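Local atomic coordinates of peptidase, M20/M25/M40 family (PDB entry 4EWT), a protein that probably hydrolyses amide bonds, such as those of N-acyl amino acids, as a dimanganese amidohydrolase of the M20 peptidase family. Residues Y180-R185 with P328-E333; G261-K267 with D295-A299; M16-R21 with I368-L374. One frame throughout, in Å; residues are numbered along the deposited sequence.

Overall arrangement
Contacts 1 and 2 adjoin, their centres 8 Å apart, where the metal-bearing catalytic domain meets the lid domain expected in an M20 enzyme. Strand 179-193 enters the lid at contact 1, and residues 295-299 of contact 2 lead back out; R185 of one and D296 of the other form a salt bridge. Contact 3 belongs to the catalytic domain alone, about 25 Å from contact 1 and 32 Å from contact 2 between centres, and unites helix 13-25 with helix 372-386. Along the chain contact 3 encloses contact 1, which in turn encloses contact 2, so the sequence leaves the catalytic domain, builds the lid and returns to finish the catalytic domain.

Contact 1: residues Y180-R185 with P328-E333; sequences YVQTGR and PQPPSE
Q182, S332 and T183 give up the most surface here, where strand 179-193 passes the loop 328-333 that leads from strand 322-325 to helix 335-341. Both backbones are largely extended. The exceptions are V181 (phi/psi -125/-23) and P330 (-65/-40), where the loop turns. V181 lies opposite P328 (CA to CA 4.4 Å), Q182 opposite Q329 (5.0 Å) and T183 opposite S332 (5.2 Å). V181 O takes a nearly straight hydrogen bond of 2.7 Å from Q329 N. Q182, with chi1 m and chi2 t, reaches along the loop; its NE2 donates to P331 O at 2.9 Å, while its OE1 is held by Y348 of strand 344-350. T183, chi1 p, turns OG1 to P330 O, also 2.9 Å. Glutamine and threonine suit these places because prolines lack an amide proton but keep a carbonyl to be bound. S332, small enough to lie close, sets CB 3.3 Å from T183 O and OG 3.2 Å from R185 CZ, over one face of a guanidinium whose NE is salt-bridged to D296. A water takes a hydrogen bond from E333 N (3.0 Å) and lies 3.0 Å from T183 O. E333, whose side chain comes within about 4 Å of a bound manganese, pairs with R76 and caps F335 N. Side-chain donors from the strand thus meet carbonyls of a proline-rich loop, fixing the path of its backbone beside the metal site.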
loop_
_atom_site.group_PDB
_atom_site.type_symbol
_atom_site.label_atom_id
_atom_site.label_comp_id
_atom_site.label_asym_id
_atom_site.label_seq_id
_atom_site.Cartn_x
_atom_site.Cartn_y
_atom_site.Cartn_z
ATOM N N TYR A 180 26.607 -1.609 22.283
ATOM C CA TYR A 180 25.382 -2.382 22.066
ATOM C C TYR A 180 25.627 -3.676 21.296
ATOM O O TYR A 180 26.138 -3.659 20.178
ATOM C CB TYR A 180 24.356 -1.538 21.325
ATOM C CG TYR A 180 23.741 -0.427 22.140
ATOM C CD1 TYR A 180 22.758 -0.694 23.092
ATOM C CD2 TYR A 180 24.127 0.895 21.946
ATOM C CE1 TYR A 180 22.172 0.338 23.835
ATOM C CE2 TYR A 180 23.546 1.927 22.673
ATOM C CZ TYR A 180 22.567 1.639 23.606
ATOM O OH TYR A 180 21.994 2.661 24.321
ATOM N N VAL A 181 25.238 -4.796 21.893
ATOM C CA VAL A 181 25.632 -6.099 21.354
ATOM C C VAL A 181 24.435 -7.028 21.077
ATOM O O VAL A 181 24.543 -7.950 20.268
ATOM C CB VAL A 181 26.713 -6.775 22.252
ATOM C CG1 VAL A 181 26.178 -7.029 23.671
ATOM C CG2 VAL A 181 27.236 -8.061 21.616
ATOM N N GLN A 182 23.314 -6.784 21.757
ATOM C CA GLN A 182 22.058 -7.512 21.514
ATOM C C GLN A 182 20.875 -6.561 21.594
ATOM O O GLN A 182 20.901 -5.599 22.347
ATOM C CB GLN A 182 21.906 -8.713 22.460
ATOM C CG GLN A 182 22.876 -9.818 22.065
ATOM C CD GLN A 182 22.709 -11.142 22.775
ATOM O OE1 GLN A 182 23.697 -11.751 23.159
ATOM N NE2 GLN A 182 21.480 -11.618 22.907
ATOM N N THR A 183 19.851 -6.834 20.791
ATOM C CA THR A 183 18.749 -5.909 20.576
ATOM C C THR A 183 17.834 -5.878 21.782
ATOM O O THR A 183 17.713 -6.860 22.498
ATOM C CB THR A 183 17.883 -6.309 19.342
ATOM O OG1 THR A 183 17.317 -7.607 19.552
ATOM C CG2 THR A 183 18.707 -6.335 18.084
ATOM N N GLY A 184 17.204 -4.732 22.006
ATOM C CA GLY A 184 16.108 -4.643 22.950
ATOM C C GLY A 184 14.806 -4.952 22.247
ATOM O O GLY A 184 14.755 -5.039 21.020
ATOM N N ARG A 185 13.745 -5.082 23.024
ATOM C CA ARG A 185 12.510 -5.629 22.512
ATOM C C ARG A 185 11.319 -4.868 23.068
ATOM O O ARG A 185 11.321 -4.461 24.249
ATOM C CB ARG A 185 12.424 -7.108 22.881
ATOM C CG ARG A 185 11.203 -7.835 22.349
ATOM C CD ARG A 185 11.402 -9.339 22.485
ATOM N NE ARG A 185 11.484 -9.716 23.887
ATOM C CZ ARG A 185 11.936 -10.885 24.335
ATOM N NH1 ARG A 185 12.351 -11.825 23.488
ATOM N NH2 ARG A 185 11.978 -11.111 25.639
ATOM N N PRO A 328 27.201 -7.691 16.361
ATOM C CA PRO A 328 26.081 -7.729 17.312
ATOM C C PRO A 328 25.137 -8.880 16.968
ATOM O O PRO A 328 25.119 -9.326 15.824
ATOM C CB PRO A 328 25.373 -6.376 17.102
ATOM C CG PRO A 328 26.289 -5.560 16.245
ATOM C CD PRO A 328 27.123 -6.519 15.469
ATOM N N GLN A 329 24.361 -9.345 17.943
ATOM C CA GLN A 329 23.544 -10.546 17.767
ATOM C C GLN A 329 22.041 -10.264 17.806
ATOM O O GLN A 329 21.591 -9.384 18.553
ATOM C CB GLN A 329 23.936 -11.616 18.798
ATOM C CG GLN A 329 25.377 -12.134 18.652
ATOM C CD GLN A 329 25.620 -12.864 17.337
ATOM O OE1 GLN A 329 24.837 -13.729 16.939
ATOM N NE2 GLN A 329 26.707 -12.512 16.654
ATOM N N PRO A 330 21.254 -11.017 17.006
ATOM C CA PRO A 330 19.822 -10.736 16.864
ATOM C C PRO A 330 18.921 -10.901 18.103
ATOM O O PRO A 330 18.019 -10.070 18.286
ATOM C CB PRO A 330 19.382 -11.671 15.718
ATOM C CG PRO A 330 20.662 -12.018 14.992
ATOM C CD PRO A 330 21.680 -12.101 16.098
ATOM N N PRO A 331 19.133 -11.945 18.935
ATOM C CA PRO A 331 18.141 -12.141 20.000
ATOM C C PRO A 331 18.247 -11.144 21.162
ATOM O O PRO A 331 19.287 -10.509 21.347
ATOM C CB PRO A 331 18.430 -13.564 20.491
ATOM C CG PRO A 331 19.838 -13.790 20.187
ATOM C CD PRO A 331 20.156 -13.006 18.947
ATOM N N SER A 332 17.168 -11.001 21.921
ATOM C CA SER A 332 17.207 -10.162 23.103
ATOM C C SER A 332 17.621 -11.050 24.270
ATOM O O SER A 332 17.527 -12.281 24.193
ATOM C CB SER A 332 15.865 -9.459 23.350
ATOM O OG SER A 332 15.093 -10.190 24.290
ATOM N N GLU A 333 18.107 -10.426 25.334
ATOM C CA GLU A 333 18.739 -11.131 26.424
ATOM C C GLU A 333 18.500 -10.299 27.678
ATOM O O GLU A 333 18.762 -9.088 27.674
ATOM C CB GLU A 333 20.239 -11.280 26.106
ATOM C CG GLU A 333 21.145 -11.654 27.257
ATOM C CD GLU A 333 20.814 -12.988 27.870
ATOM O OE1 GLU A 333 20.790 -13.988 27.122
ATOM O OE2 GLU A 333 20.574 -13.028 29.097
HETATM O O HOH W 1 18.882 -7.575 25.126
#

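Contact 2: residues G261-K267 with D295-A299; sequences GLTDATK and DDYPA
G261 ends its strand extended (phi/psi -140/134), L262 bends the chain (-74/-25), and T263 (-120/163) occupies the N-cap position of helix 264-285, whose first turn is closed by K267 N to T263 O at 3.1 Å. Facing it, 295-299 is an irregular but mostly extended run: D295 at -61/150, D296 at -141/-158, then Y297, P298 and A299 with phi between -42 and -74 and psi of 137 to 163. The CA atoms of T263 and A299 come nearest, 5.6 Å apart. Glycine suits position 261, because a side chain there would clash with the backbone N of K267. A299, whose CB points toward the turn, fits under it: CB is 3.0 Å from L262 O and 4.1 Å from T263 CA, so close that a larger residue would be hard to place.

Strands 248-261 and 288-295 both pair antiparallel with 179-193, between them, so helix 264-285 is the connection of a split beta-alpha-beta unit, consistent with the lid domain of M20 enzymes.

K267 (chi1 m, chi2 t, chi3 p, chi4 t) points its CB toward 295-299. Its NZ makes a salt bridge to D295 OD1 (2.8 Å), a hydrogen bond to Y297 O (3.0 Å) and a weak one to D296 O (3.3 Å); a lysine ammonium suits such a cluster of oxygens. D296, chi1 t, turns instead to R185. The ring of Y297 forms a cation-pi contact with that same arginine and donates its hydroxyl to E138 O, while P298 packs on A336 and Y337 of helix 335-341.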
loop_
_atom_site.group_PDB
_atom_site.type_symbol
_atom_site.label_atom_id
_atom_site.label_comp_id
_atom_site.label_asym_id
_atom_site.label_seq_id
_atom_site.Cartn_x
_atom_site.Cartn_y
_atom_site.Cartn_z
ATOM N N GLY A 261 15.161 -3.235 18.564
ATOM C CA GLY A 261 16.073 -2.136 18.243
ATOM C C GLY A 261 17.386 -2.439 18.930
ATOM O O GLY A 261 17.394 -2.811 20.102
ATOM N N LEU A 262 18.493 -2.278 18.212
ATOM C CA LEU A 262 19.798 -2.587 18.784
ATOM C C LEU A 262 20.259 -1.521 19.803
ATOM O O LEU A 262 21.055 -1.814 20.700
ATOM C CB LEU A 262 20.845 -2.802 17.671
ATOM C CG LEU A 262 22.301 -3.078 18.082
ATOM C CD1 LEU A 262 22.409 -4.378 18.890
ATOM C CD2 LEU A 262 23.218 -3.097 16.851
ATOM N N THR A 263 19.759 -0.296 19.681
ATOM C CA THR A 263 20.034 0.714 20.707
ATOM C C THR A 263 18.712 1.185 21.323
ATOM O O THR A 263 17.648 0.955 20.744
ATOM C CB THR A 263 20.811 1.919 20.146
ATOM O OG1 THR A 263 19.936 2.728 19.358
ATOM C CG2 THR A 263 22.010 1.477 19.283
ATOM N N ASP A 264 18.781 1.831 22.483
ATOM C CA ASP A 264 17.624 2.482 23.087
ATOM C C ASP A 264 17.037 3.589 22.212
ATOM O O ASP A 264 15.823 3.745 22.156
ATOM C CB ASP A 264 17.997 3.102 24.435
ATOM C CG ASP A 264 18.479 2.079 25.437
ATOM O OD1 ASP A 264 18.171 0.863 25.280
ATOM O OD2 ASP A 264 19.164 2.508 26.387
ATOM N N ALA A 265 17.896 4.375 21.558
ATOM C CA ALA A 265 17.418 5.435 20.661
ATOM C C ALA A 265 16.592 4.838 19.501
ATOM O O ALA A 265 15.545 5.374 19.139
ATOM C CB ALA A 265 18.560 6.267 20.142
ATOM N N THR A 266 17.062 3.727 18.945
ATOM C CA THR A 266 16.340 3.016 17.879
ATOM C C THR A 266 14.975 2.510 18.373
ATOM O O THR A 266 13.970 2.664 17.680
ATOM C CB THR A 266 17.178 1.856 17.306
ATOM O OG1 THR A 266 18.374 2.396 16.736
ATOM C CG2 THR A 266 16.400 1.085 16.169
ATOM N N LYS A 267 14.932 1.937 19.574
ATOM C CA LYS A 267 13.650 1.525 20.150
ATOM C C LYS A 267 12.694 2.705 20.316
ATOM O O LYS A 267 11.505 2.566 20.052
ATOM C CB LYS A 267 13.833 0.800 21.478
ATOM C CG LYS A 267 14.219 -0.683 21.317
ATOM C CD LYS A 267 14.515 -1.346 22.666
ATOM C CE LYS A 267 13.213 -1.593 23.418
ATOM N NZ LYS A 267 13.450 -1.955 24.836
ATOM N N ASP A 295 7.042 -1.809 26.469
ATOM C CA ASP A 295 8.484 -2.000 26.439
ATOM C C ASP A 295 8.855 -3.307 27.129
ATOM O O ASP A 295 8.186 -3.763 28.067
ATOM C CB ASP A 295 9.221 -0.833 27.111
ATOM C CG ASP A 295 10.611 -0.626 26.537
ATOM O OD1 ASP A 295 10.830 -1.021 25.371
ATOM O OD2 ASP A 295 11.489 -0.064 27.230
ATOM N N ASP A 296 9.935 -3.902 26.664
ATOM C CA ASP A 296 10.365 -5.166 27.196
ATOM C C ASP A 296 11.886 -5.036 27.235
ATOM O O ASP A 296 12.377 -3.916 27.231
ATOM C CB ASP A 296 9.952 -6.269 26.223
ATOM C CG ASP A 296 10.171 -7.617 26.778
ATOM O OD1 ASP A 296 9.570 -7.925 27.833
ATOM O OD2 ASP A 296 10.959 -8.357 26.163
ATOM N N TYR A 297 12.635 -6.139 27.253
ATOM C CA TYR A 297 14.067 -6.110 27.551
ATOM C C TYR A 297 14.751 -4.929 26.857
ATOM O O TYR A 297 14.457 -4.634 25.700
ATOM C CB TYR A 297 14.772 -7.435 27.190
ATOM C CG TYR A 297 14.247 -8.700 27.869
ATOM C CD1 TYR A 297 13.337 -8.640 28.930
ATOM C CD2 TYR A 297 14.685 -9.961 27.458
ATOM C CE1 TYR A 297 12.866 -9.803 29.547
ATOM C CE2 TYR A 297 14.218 -11.131 28.063
ATOM C CZ TYR A 297 13.312 -11.048 29.107
ATOM O OH TYR A 297 12.844 -12.202 29.713
ATOM N N PRO A 298 15.642 -4.219 27.574
ATOM C CA PRO A 298 16.433 -3.193 26.885
ATOM C C PRO A 298 17.515 -3.841 26.013
ATOM O O PRO A 298 17.816 -5.030 26.181
ATOM C CB PRO A 298 17.070 -2.398 28.041
ATOM C CG PRO A 298 17.067 -3.335 29.213
ATOM C CD PRO A 298 15.847 -4.206 29.034
ATOM N N ALA A 299 18.075 -3.079 25.077
ATOM C CA ALA A 299 19.264 -3.511 24.345
ATOM C C ALA A 299 20.428 -3.779 25.302
ATOM O O ALA A 299 20.588 -3.093 26.315
ATOM C CB ALA A 299 19.659 -2.469 23.318
#

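Contact 3: residues M16-R21 with I368-L374; sequences MIEIRR and ISEKSLL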
loop_
_atom_site.group_PDB
_atom_site.type_symbol
_atom_site.label_atom_id
_atom_site.label_comp_id
_atom_site.label_asym_id
_atom_site.label_seq_id
_atom_site.Cartn_x
_atom_site.Cartn_y
_atom_site.Cartn_z
ATOM N N MET A 16 31.772 -31.150 34.732
ATOM C CA MET A 16 30.946 -30.144 34.030
ATOM C C MET A 16 30.007 -30.835 33.049
ATOM O O MET A 16 28.821 -30.516 32.978
ATOM C CB MET A 16 31.811 -29.155 33.243
ATOM C CG MET A 16 32.871 -28.437 34.046
ATOM S SD MET A 16 33.854 -27.367 32.986
ATOM C CE MET A 16 35.064 -26.764 34.156
ATOM N N ILE A 17 30.564 -31.793 32.310
ATOM C CA ILE A 17 29.851 -32.532 31.278
ATOM C C ILE A 17 28.722 -33.363 31.889
ATOM O O ILE A 17 27.577 -33.295 31.430
ATOM C CB ILE A 17 30.837 -33.379 30.440
ATOM C CG1 ILE A 17 31.737 -32.452 29.616
ATOM C CG2 ILE A 17 30.094 -34.369 29.536
ATOM C CD1 ILE A 17 32.998 -33.105 29.083
ATOM N N GLU A 18 29.054 -34.119 32.935
ATOM C CA GLU A 18 28.090 -34.902 33.710
ATOM C C GLU A 18 26.965 -34.028 34.286
ATOM O O GLU A 18 25.798 -34.424 34.287
ATOM C CB GLU A 18 28.837 -35.653 34.819
ATOM C CG GLU A 18 27.991 -36.217 35.949
ATOM C CD GLU A 18 28.810 -36.414 37.204
ATOM O OE1 GLU A 18 29.435 -37.485 37.346
ATOM O OE2 GLU A 18 28.844 -35.488 38.047
ATOM N N ILE A 19 27.314 -32.831 34.753
ATOM C CA ILE A 19 26.313 -31.906 35.288
ATOM C C ILE A 19 25.425 -31.294 34.190
ATOM O O ILE A 19 24.214 -31.153 34.387
ATOM C CB ILE A 19 26.953 -30.815 36.190
ATOM C CG1 ILE A 19 27.442 -31.448 37.511
ATOM C CG2 ILE A 19 25.962 -29.687 36.467
ATOM C CD1 ILE A 19 28.415 -30.571 38.307
ATOM N N ARG A 20 25.990 -30.975 33.058
ATOM C CA ARG A 20 25.194 -30.410 32.008
ATOM C C ARG A 20 24.114 -31.407 31.589
ATOM O O ARG A 20 22.969 -31.082 31.472
ATOM C CB ARG A 20 26.048 -30.096 30.816
ATOM C CG ARG A 20 25.508 -30.764 29.594
ATOM C CD ARG A 20 25.829 -30.030 28.351
ATOM N NE ARG A 20 24.654 -29.846 27.517
ATOM C CZ ARG A 20 24.479 -30.383 26.321
ATOM N NH1 ARG A 20 25.380 -31.165 25.808
ATOM N NH2 ARG A 20 23.375 -30.146 25.654
ATOM N N ARG A 21 24.538 -32.641 31.427
ATOM C CA ARG A 21 23.686 -33.723 30.961
ATOM C C ARG A 21 22.529 -34.010 31.907
ATOM O O ARG A 21 21.395 -34.188 31.459
ATOM C CB ARG A 21 24.520 -34.976 30.720
ATOM C CG ARG A 21 25.502 -34.796 29.584
ATOM C CD ARG A 21 26.267 -36.058 29.268
ATOM N NE ARG A 21 27.225 -35.801 28.199
ATOM C CZ ARG A 21 27.857 -36.738 27.502
ATOM N NH1 ARG A 21 27.632 -38.025 27.741
ATOM N NH2 ARG A 21 28.711 -36.380 26.552
ATOM N N ILE A 368 25.284 -28.205 21.059
ATOM C CA ILE A 368 26.555 -27.512 21.211
ATOM C C ILE A 368 27.734 -28.491 21.364
ATOM O O ILE A 368 27.549 -29.630 21.802
ATOM C CB ILE A 368 26.514 -26.547 22.427
ATOM C CG1 ILE A 368 26.135 -27.310 23.708
ATOM C CG2 ILE A 368 25.550 -25.389 22.156
ATOM C CD1 ILE A 368 25.994 -26.453 24.962
ATOM N N SER A 369 28.912 -28.054 20.990
ATOM C CA SER A 369 30.099 -28.744 21.332
ATOM C C SER A 369 30.320 -28.601 22.826
ATOM O O SER A 369 30.310 -27.512 23.343
ATOM C CB SER A 369 31.253 -28.137 20.611
ATOM O OG SER A 369 32.376 -28.295 21.414
ATOM N N GLU A 370 30.523 -29.721 23.508
ATOM C CA GLU A 370 30.603 -29.726 24.968
ATOM C C GLU A 370 31.930 -29.202 25.505
ATOM O O GLU A 370 32.100 -29.064 26.725
ATOM C CB GLU A 370 30.283 -31.117 25.532
ATOM C CG GLU A 370 28.783 -31.405 25.594
ATOM C CD GLU A 370 28.452 -32.762 26.187
ATOM O OE1 GLU A 370 29.038 -33.772 25.748
ATOM O OE2 GLU A 370 27.591 -32.819 27.091
ATOM N N LYS A 371 32.862 -28.895 24.605
ATOM C CA LYS A 371 34.123 -28.295 25.024
ATOM C C LYS A 371 34.025 -26.777 25.173
ATOM O O LYS A 371 35.012 -26.115 25.500
ATOM C CB LYS A 371 35.283 -28.716 24.117
ATOM C CG LYS A 371 35.239 -28.177 22.710
ATOM C CD LYS A 371 36.232 -28.930 21.827
ATOM C CE LYS A 371 35.787 -30.363 21.567
ATOM N NZ LYS A 371 36.890 -31.190 20.986
ATOM N N SER A 372 32.825 -26.239 24.934
ATOM C CA SER A 372 32.507 -24.861 25.298
ATOM C C SER A 372 32.440 -24.708 26.816
ATOM O O SER A 372 32.626 -23.604 27.333
ATOM C CB SER A 372 31.174 -24.432 24.684
ATOM O OG SER A 372 30.108 -25.257 25.132
ATOM N N LEU A 373 32.171 -25.811 27.524
ATOM C CA LEU A 373 32.064 -25.793 28.991
ATOM C C LEU A 373 33.372 -25.361 29.646
ATOM O O LEU A 373 33.406 -24.411 30.430
ATOM C CB LEU A 373 31.632 -27.160 29.543
ATOM C CG LEU A 373 30.187 -27.631 29.337
ATOM C CD1 LEU A 373 30.067 -29.116 29.597
ATOM C CD2 LEU A 373 29.215 -26.877 30.224
ATOM N N LEU A 374 34.447 -26.065 29.305
ATOM C CA LEU A 374 35.766 -25.805 29.876
ATOM C C LEU A 374 36.278 -24.414 29.490
ATOM O O LEU A 374 36.806 -23.684 30.336
ATOM C CB LEU A 374 36.751 -26.909 29.458
ATOM C CG LEU A 374 38.220 -26.829 29.891
ATOM C CD1 LEU A 374 38.364 -26.712 31.406
ATOM C CD2 LEU A 374 39.002 -28.025 29.357
#
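L373 occupies the apolar centre. Its CD1 lies 4.0 Å from M16 CB and 3.7 Å from I17 CG1, and reaches the aliphatic start of R20 at CB, 4.3 Å away. One methyl thus settles among three residues of helix 13-25. Farther along, the unbranched M16 extends so that its CE meets L374 CD1 at 4.3 Å; V114 of helix 105-120 and L9 of helix 2-11 also pack on M16. Toward the polar edge, I17 CG2 lies 3.8 Å from E370 OE2, and I368 CG1 lies over one face of the R20 guanidinium, 4.4 Å from its CZ. E370 then draws in both arginines: R20 NH1 reaches OE2 at 3.0 Å, R21 NE the same OE2 at 3.2 Å, and R21 NH2 OE1 at 2.7 Å, so R21 grips both carboxylate oxygens. R20 NE has a further salt bridge to D106, the neighbour of metal ligand H105. S369 OG caps K371 N and a type I turn runs from S369 to S372, so E370 sits in the turn that leads into helix 372-386. The arrangement is a salt-bridge network bordering a helix-helix contact, joining the N- and C-terminal regions of the chain in the catalytic domain.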